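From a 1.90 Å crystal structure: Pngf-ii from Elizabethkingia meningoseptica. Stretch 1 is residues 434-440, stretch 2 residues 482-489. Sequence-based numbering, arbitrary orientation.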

# COMPACT_ATOMS: atom_id res chain seq x y z
N GLY A 434 4.00 -8.95 33.72
CA GLY A 434 2.75 -8.83 32.96
C GLY A 434 2.95 -9.38 31.56
O GLY A 434 4.08 -9.47 31.07
N ASP A 435 1.85 -9.75 30.90
CA ASP A 435 1.96 -10.46 29.64
C ASP A 435 2.45 -9.60 28.44
O ASP A 435 2.71 -10.15 27.40
N GLU A 436 2.59 -8.28 28.60
CA GLU A 436 3.32 -7.49 27.60
C GLU A 436 4.77 -8.01 27.52
O GLU A 436 5.37 -8.03 26.45
N PHE A 437 5.32 -8.38 28.67
CA PHE A 437 6.75 -8.62 28.79
C PHE A 437 7.17 -10.06 29.08
O PHE A 437 8.38 -10.33 29.18
N VAL A 438 6.21 -10.97 29.18
CA VAL A 438 6.50 -12.37 29.41
C VAL A 438 5.90 -13.22 28.28
O VAL A 438 4.73 -13.10 27.97
N PRO A 439 6.70 -14.12 27.69
CA PRO A 439 6.18 -14.90 26.57
C PRO A 439 5.12 -15.90 27.05
O PRO A 439 5.29 -16.51 28.12
N LYS A 440 4.05 -16.07 26.28
CA LYS A 440 3.03 -17.07 26.62
C LYS A 440 2.60 -17.81 25.38
O LYS A 440 2.25 -17.19 24.38
N ASP A 482 12.88 -0.30 23.46
CA ASP A 482 13.86 -1.34 23.14
C ASP A 482 13.43 -2.74 23.58
O ASP A 482 13.97 -3.72 23.08
N LEU A 483 12.53 -2.84 24.56
CA LEU A 483 12.32 -4.08 25.26
C LEU A 483 11.53 -5.10 24.42
O LEU A 483 10.61 -4.73 23.68
N SER A 484 11.93 -6.35 24.54
CA SER A 484 11.26 -7.47 23.88
C SER A 484 9.85 -7.67 24.47
O SER A 484 9.64 -7.51 25.68
N ARG A 485 8.88 -7.97 23.60
CA ARG A 485 7.48 -7.97 23.98
C ARG A 485 6.72 -9.10 23.31
O ARG A 485 7.20 -9.68 22.34
N SER A 486 5.51 -9.36 23.81
CA SER A 486 4.61 -10.38 23.27
C SER A 486 3.95 -9.94 21.98
O SER A 486 2.74 -9.64 21.92
N ASN A 487 4.77 -9.89 20.94
CA ASN A 487 4.37 -9.79 19.54
C ASN A 487 4.09 -8.38 19.06
O ASN A 487 3.42 -8.19 18.03
N TRP A 488 4.65 -7.39 19.75
CA TRP A 488 4.60 -6.04 19.22
C TRP A 488 5.77 -5.19 19.63
O TRP A 488 6.40 -5.48 20.62
N CYS A 489 6.05 -4.15 18.85
CA CYS A 489 7.06 -3.15 19.22
C CYS A 489 6.45 -1.77 18.98
O CYS A 489 5.90 -1.54 17.91

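Two loops, neither forming a regular helix or strand, meet here chiefly through Glu 436, Phe 437 and Ser 486. Glu 436 has the most surface covered by the opposing stretch. Its CA-to-CB bond points sideways, but extended t, t rotamers at chi1 and chi2 carry the carboxylate to Arg 485, where OE2 accepts a hydrogen bond from NE at 2.8 Å, part of a salt bridge. OE2 lies near the guanidinium plane, the arrangement that suits N-H donors radiating from its edge. Arg 485 reaches it with chi1 m and chi2 and chi3 both t. Water 1 closes a second link, donating to Glu 436 OE2 (2.6 Å) and accepting from Arg 485 NH2 (3.1 Å). The same OE2 is 3.4 Å from Trp 488 CH2, so the buried charge also borders an indole ring.

Phe 437 starts away from stretch 2, yet its m rotamer brings the ring end back. CE1 lies over one face of the Arg 485 guanidinium, 3.8 Å from NE, leaving that group's edge free for polar partners. CE1 also meets Leu 483 CD1 at 3.9 Å, an apolar contact made by a leucine (m, t) that points toward stretch 1. Near the ring plane, Ser 484 O approaches CD1 at 3.7 Å, and water 2 joins the backbone by donating to both Phe 437 O (2.8 Å) and Ser 484 O (2.7 Å).

Ser 486 points toward stretch 1 in the m rotamer. Its small side chain fits close to the backbone, where OG donates to Asp 435 O at 2.8 Å, while its own N donates to Glu 436 O at 3.0 Å. Water 3 donates to Ser 486 OG (2.7 Å) and accepts from Lys 440 N (2.9 Å). Lys 440 NZ forms a salt bridge with Asp 435 OD1 (2.7 Å) inside stretch 1.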

# COMPACT_ATOMS: atom_id res chain seq x y z
CB ASP A 435 0.67 -11.19 29.30
CG ASP A 435 0.43 -12.41 30.18
OD1 ASP A 435 1.36 -12.82 30.93
OD2 ASP A 435 -0.70 -12.96 30.11
CB GLU A 436 3.35 -6.01 27.98
CG GLU A 436 4.17 -5.13 27.04
CD GLU A 436 4.02 -3.64 27.32
OE1 GLU A 436 3.17 -3.26 28.17
OE2 GLU A 436 4.79 -2.83 26.72
CB PHE A 437 7.36 -7.69 29.85
CG PHE A 437 7.26 -6.24 29.49
CD1 PHE A 437 7.99 -5.73 28.41
CD2 PHE A 437 6.43 -5.37 30.22
CE1 PHE A 437 7.90 -4.38 28.08
CE2 PHE A 437 6.34 -4.03 29.89
CZ PHE A 437 7.07 -3.54 28.80
CB VAL A 438 5.84 -12.87 30.71
CG1 VAL A 438 6.19 -14.33 30.99
CG2 VAL A 438 6.21 -11.96 31.89
CB PRO A 439 7.39 -15.66 26.05
CG PRO A 439 8.57 -15.15 26.79
CD PRO A 439 8.08 -14.46 28.02
CB LYS A 440 1.79 -16.40 27.24
CG LYS A 440 2.02 -15.71 28.57
CD LYS A 440 2.47 -16.65 29.68
CE LYS A 440 2.67 -15.89 30.99
NZ LYS A 440 1.41 -15.47 31.64
CB ASP A 482 15.19 -1.08 23.86
CG ASP A 482 15.85 0.27 23.50
OD1 ASP A 482 15.60 0.80 22.39
OD2 ASP A 482 16.67 0.74 24.33
CB LEU A 483 11.60 -3.83 26.57
CG LEU A 483 12.26 -2.85 27.54
CD1 LEU A 483 11.31 -2.64 28.68
CD2 LEU A 483 13.59 -3.40 28.03
CB SER A 484 12.12 -8.75 24.00
OG SER A 484 13.33 -8.62 23.26
CB ARG A 485 6.85 -6.66 23.55
CG ARG A 485 7.19 -5.48 24.44
CD ARG A 485 6.66 -4.21 23.79
NE ARG A 485 6.74 -3.07 24.68
CZ ARG A 485 7.77 -2.23 24.79
NH1 ARG A 485 8.88 -2.39 24.10
NH2 ARG A 485 7.68 -1.23 25.64
CB SER A 486 3.56 -10.77 24.31
OG SER A 486 4.16 -11.50 25.38
CB ASN A 487 3.21 -10.72 19.19
CG ASN A 487 3.33 -11.28 17.78
OD1 ASN A 487 4.43 -11.47 17.27
ND2 ASN A 487 2.19 -11.56 17.15
CB TRP A 488 3.32 -5.36 19.64
CG TRP A 488 3.02 -5.29 21.11
CD1 TRP A 488 2.55 -6.30 21.91
CD2 TRP A 488 3.05 -4.11 21.93
NE1 TRP A 488 2.30 -5.83 23.17
CE2 TRP A 488 2.61 -4.49 23.22
CE3 TRP A 488 3.43 -2.79 21.71
CZ2 TRP A 488 2.53 -3.59 24.26
CZ3 TRP A 488 3.35 -1.89 22.77
CH2 TRP A 488 2.89 -2.29 24.01
CB CYS A 489 8.32 -3.24 18.33
SG CYS A 489 9.33 -4.73 18.44
O HOH W 1 4.96 -0.24 26.73
O HOH W 2 10.34 -8.70 28.00
O HOH W 3 4.02 -13.96 24.22